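Local coordinates for cell death abnormality protein 2 (PDB 3QWX), which acts as a CRK-family SH2–SH3 signalling adaptor required for engulfment of cell corpses and for cell migration in Caenorhabditis elegans, at residues A[36-41]-A[49-54]. Numbering follows the deposited sequence.
Sequences GTFLMR and YSLTVR. With SO4 (sulfate ion), chain B.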
ATOM      1  N   GLY A  36      -3.347 -12.203   8.203  1.00 16.53           N
ATOM      2  CA  GLY A  36      -2.864 -10.972   8.811  1.00 18.95           C
ATOM      3  C   GLY A  36      -2.162 -10.065   7.807  1.00 19.86           C
ATOM      4  O   GLY A  36      -1.821  -8.906   8.120  1.00 17.75           O
ATOM      5  N   THR A  37      -1.929 -10.588   6.605  1.00 15.34           N
ATOM      6  CA  THR A  37      -1.330  -9.774   5.541  1.00 20.53           C
ATOM      7  C   THR A  37      -2.390  -8.810   5.001  1.00 16.25           C
ATOM      8  O   THR A  37      -3.544  -9.193   4.805  1.00 16.72           O
ATOM      9  CB  THR A  37      -0.752 -10.655   4.406  1.00 17.29           C
ATOM     10  OG1 THR A  37       0.052 -11.687   4.978  1.00 18.48           O
ATOM     11  CG2 THR A  37       0.107  -9.849   3.454  1.00 17.24           C
ATOM     12  N   PHE A  38      -2.004  -7.560   4.775  1.00 19.81           N
ATOM     13  CA  PHE A  38      -2.964  -6.536   4.372  1.00 18.29           C
ATOM     14  C   PHE A  38      -2.347  -5.493   3.442  1.00 19.36           C
ATOM     15  O   PHE A  38      -1.120  -5.351   3.351  1.00 16.72           O
ATOM     16  CB  PHE A  38      -3.524  -5.825   5.617  1.00 15.93           C
ATOM     17  CG  PHE A  38      -2.518  -4.951   6.305  1.00 14.48           C
ATOM     18  CD1 PHE A  38      -1.612  -5.488   7.208  1.00 17.57           C
ATOM     19  CD2 PHE A  38      -2.453  -3.601   6.022  1.00 19.37           C
ATOM     20  CE1 PHE A  38      -0.670  -4.693   7.832  1.00 19.99           C
ATOM     21  CE2 PHE A  38      -1.501  -2.790   6.643  1.00 19.34           C
ATOM     22  CZ  PHE A  38      -0.607  -3.344   7.545  1.00 18.55           C
ATOM     23  N   LEU A  39      -3.207  -4.754   2.754  1.00 13.95           N
ATOM     24  CA  LEU A  39      -2.762  -3.584   2.025  1.00 16.09           C
ATOM     25  C   LEU A  39      -3.853  -2.537   2.029  1.00 16.48           C
ATOM     26  O   LEU A  39      -5.016  -2.828   2.333  1.00 15.76           O
ATOM     27  CB  LEU A  39      -2.366  -3.946   0.594  1.00 15.82           C
ATOM     28  CG  LEU A  39      -3.396  -4.643  -0.302  1.00 17.59           C
ATOM     29  CD1 LEU A  39      -4.412  -3.651  -0.873  1.00 16.99           C
ATOM     30  CD2 LEU A  39      -2.658  -5.352  -1.434  1.00 19.76           C
ATOM     31  N   MET A  40      -3.471  -1.313   1.689  1.00 17.40           N
ATOM     32  CA  MET A  40      -4.437  -0.262   1.455  1.00 19.48           C
ATOM     33  C   MET A  40      -4.444   0.111  -0.017  1.00 18.76           C
ATOM     34  O   MET A  40      -3.471  -0.113  -0.726  1.00 20.20           O
ATOM     35  CB  MET A  40      -4.135   0.962   2.317  1.00 18.29           C
ATOM     36  CG  MET A  40      -4.662   0.810   3.748  1.00 23.69           C
ATOM     37  SD  MET A  40      -4.261   2.269   4.693  1.00 27.21           S
ATOM     38  CE  MET A  40      -5.282   3.508   3.898  1.00 25.87           C
ATOM     39  N   ARG A  41      -5.565   0.657  -0.460  1.00 17.60           N
ATOM     40  CA  ARG A  41      -5.768   0.994  -1.863  1.00 24.78           C
ATOM     41  C   ARG A  41      -6.907   1.990  -1.937  1.00 25.47           C
ATOM     42  O   ARG A  41      -7.517   2.318  -0.919  1.00 21.48           O
ATOM     43  CB  ARG A  41      -6.132  -0.252  -2.672  1.00 21.18           C
ATOM     44  CG  ARG A  41      -7.389  -0.932  -2.185  1.00 21.54           C
ATOM     45  CD  ARG A  41      -7.725  -2.198  -2.957  1.00 18.58           C
ATOM     46  NE  ARG A  41      -8.871  -2.860  -2.332  1.00 21.25           N
ATOM     47  CZ  ARG A  41     -10.134  -2.479  -2.500  1.00 19.32           C
ATOM     48  NH1 ARG A  41     -10.409  -1.452  -3.284  1.00 24.92           N
ATOM     49  NH2 ARG A  41     -11.122  -3.116  -1.882  1.00 24.80           N
ATOM     50  N   TYR A  49     -10.646   5.223   1.240  1.00 27.57           N
ATOM     51  CA  TYR A  49      -9.651   4.176   1.098  1.00 27.42           C
ATOM     52  C   TYR A  49     -10.298   2.852   1.424  1.00 23.32           C
ATOM     53  O   TYR A  49     -11.328   2.794   2.082  1.00 24.13           O
ATOM     54  CB  TYR A  49      -8.450   4.404   2.022  1.00 23.96           C
ATOM     55  CG  TYR A  49      -7.591   5.587   1.652  1.00 30.04           C
ATOM     56  CD1 TYR A  49      -6.923   5.636   0.430  1.00 27.41           C
ATOM     57  CD2 TYR A  49      -7.418   6.646   2.533  1.00 24.40           C
ATOM     58  CE1 TYR A  49      -6.129   6.712   0.095  1.00 26.86           C
ATOM     59  CE2 TYR A  49      -6.626   7.727   2.204  1.00 25.74           C
ATOM     60  CZ  TYR A  49      -5.985   7.760   0.983  1.00 29.00           C
ATOM     61  OH  TYR A  49      -5.188   8.836   0.662  1.00 25.95           O
ATOM     62  N   SER A  50      -9.675   1.783   0.957  1.00 25.37           N
ATOM     63  CA  SER A  50     -10.095   0.443   1.292  1.00 21.46           C
ATOM     64  C   SER A  50      -8.915  -0.276   1.899  1.00 21.34           C
ATOM     65  O   SER A  50      -7.797  -0.161   1.410  1.00 18.44           O
ATOM     66  CB  SER A  50     -10.556  -0.314   0.045  1.00 23.63           C
ATOM     67  OG  SER A  50     -11.887   0.014  -0.282  1.00 25.25           O
ATOM     68  N   LEU A  51      -9.184  -1.006   2.972  1.00 19.79           N
ATOM     69  CA  LEU A  51      -8.224  -1.886   3.598  1.00 18.89           C
ATOM     70  C   LEU A  51      -8.617  -3.303   3.202  1.00 16.74           C
ATOM     71  O   LEU A  51      -9.738  -3.729   3.476  1.00 18.97           O
ATOM     72  CB  LEU A  51      -8.303  -1.722   5.123  1.00 16.82           C
ATOM     73  CG  LEU A  51      -7.447  -2.614   6.016  1.00 18.51           C
ATOM     74  CD1 LEU A  51      -5.953  -2.332   5.843  1.00 17.51           C
ATOM     75  CD2 LEU A  51      -7.860  -2.424   7.463  1.00 18.36           C
ATOM     76  N   THR A  52      -7.699  -4.025   2.569  1.00 15.14           N
ATOM     77  CA  THR A  52      -7.921  -5.423   2.164  1.00 18.21           C
ATOM     78  C   THR A  52      -6.987  -6.360   2.948  1.00 15.95           C
ATOM     79  O   THR A  52      -5.777  -6.131   3.000  1.00 14.48           O
ATOM     80  CB  THR A  52      -7.714  -5.621   0.619  1.00 17.17           C
ATOM     81  OG1 THR A  52      -8.557  -4.712  -0.099  1.00 17.70           O
ATOM     82  CG2 THR A  52      -8.060  -7.049   0.193  1.00 15.94           C
ATOM     83  N   VAL A  53      -7.563  -7.401   3.556  1.00 17.35           N
ATOM     84  CA  VAL A  53      -6.860  -8.264   4.510  1.00 17.03           C
ATOM     85  C   VAL A  53      -7.143  -9.758   4.273  1.00 17.72           C
ATOM     86  O   VAL A  53      -8.279 -10.154   4.037  1.00 19.05           O
ATOM     87  CB  VAL A  53      -7.260  -7.935   5.983  1.00 17.10           C
ATOM     88  CG1 VAL A  53      -6.244  -8.503   6.966  1.00 15.90           C
ATOM     89  CG2 VAL A  53      -7.398  -6.445   6.193  1.00 15.49           C
ATOM     90  N   ARG A  54      -6.101 -10.578   4.339  1.00 19.50           N
ATOM     91  CA  ARG A  54      -6.259 -12.034   4.367  1.00 18.18           C
ATOM     92  C   ARG A  54      -6.537 -12.417   5.819  1.00 20.31           C
ATOM     93  O   ARG A  54      -5.672 -12.250   6.686  1.00 18.10           O
ATOM     94  CB  ARG A  54      -4.971 -12.707   3.889  1.00 17.59           C
ATOM     95  CG  ARG A  54      -4.951 -14.229   3.991  1.00 19.38           C
ATOM     96  CD  ARG A  54      -6.003 -14.897   3.123  1.00 20.38           C
ATOM     97  NE  ARG A  54      -5.757 -16.338   3.032  1.00 26.95           N
ATOM     98  CZ  ARG A  54      -4.962 -16.902   2.119  1.00 28.54           C
ATOM     99  NH1 ARG A  54      -4.353 -16.144   1.214  1.00 20.44           N
ATOM    100  NH2 ARG A  54      -4.783 -18.222   2.098  1.00 28.14           N
TER
HETATM  101  S   SO4 B 175     -14.315  -1.026  -3.112  1.00 33.79           S
HETATM  102  O1  SO4 B 175     -13.140  -0.587  -3.860  1.00 27.44           O
HETATM  103  O2  SO4 B 175     -15.344  -1.450  -4.056  1.00 40.36           O
HETATM  104  O3  SO4 B 175     -14.001  -2.148  -2.230  1.00 30.70           O
HETATM  105  O4  SO4 B 175     -14.789   0.078  -2.291  1.00 37.13           O
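Arg41 reaches across the hairpin to Ser50 and Thr52, its side chain lying over strand 49-54 and ending on a sulfate ion. From CB the chain turns to the site between backbone N and carbonyl carbon (chi1 59°) and then runs extended to NE, which carries it over the neighbouring strand. Arg41 CG passes 3.7 Å from Ser50 O, and Arg41 CD comes within 3.9 Å of Thr52 OG1. Arg41 NE donates to Thr52 OG1 at 2.9 Å with the acceptor 12° out of the guanidinium plane, a bond that, with the two to the sulfate, holds the rotation of the group. Ser50 CB sits beneath the centre of one face, 3.4 Å from Arg41 CZ. At the tip, two nearly straight bonds go to the sulfate, Arg41 NH1 to sulfate O1 at 2.9 Å and Arg41 NH2 to sulfate O3 at 3.1 Å. Ser43, Ser44 and Arg21 complete the anion site. The position of the sulfate is consistent with the phosphotyrosine pocket of SH2 domains, where an arginine of this strand binds the phosphate in a two-pronged manner; the sulfate probably stands in for that phosphate.

Antiparallel pairing sets the frame: Leu39 with Thr52 and Arg41 with Ser50 are hydrogen-bonded pairs, and Gly36 N adds a bond to Arg54 O. On the face opposite Arg41, Leu51 CD1 approaches Phe38 CD2 at 3.7 Å, while Met40, bent at chi3 (67°), puts its CE 3.8 Å from Tyr49 CB.

The two strands belong to the central sheet of the SH2 domain, strand 62-69 continuing it beside 49-54. Helix 21-29 packs on the side of Arg41 and Thr52, and helix 92-98 meets Met40 and Tyr49 on the other.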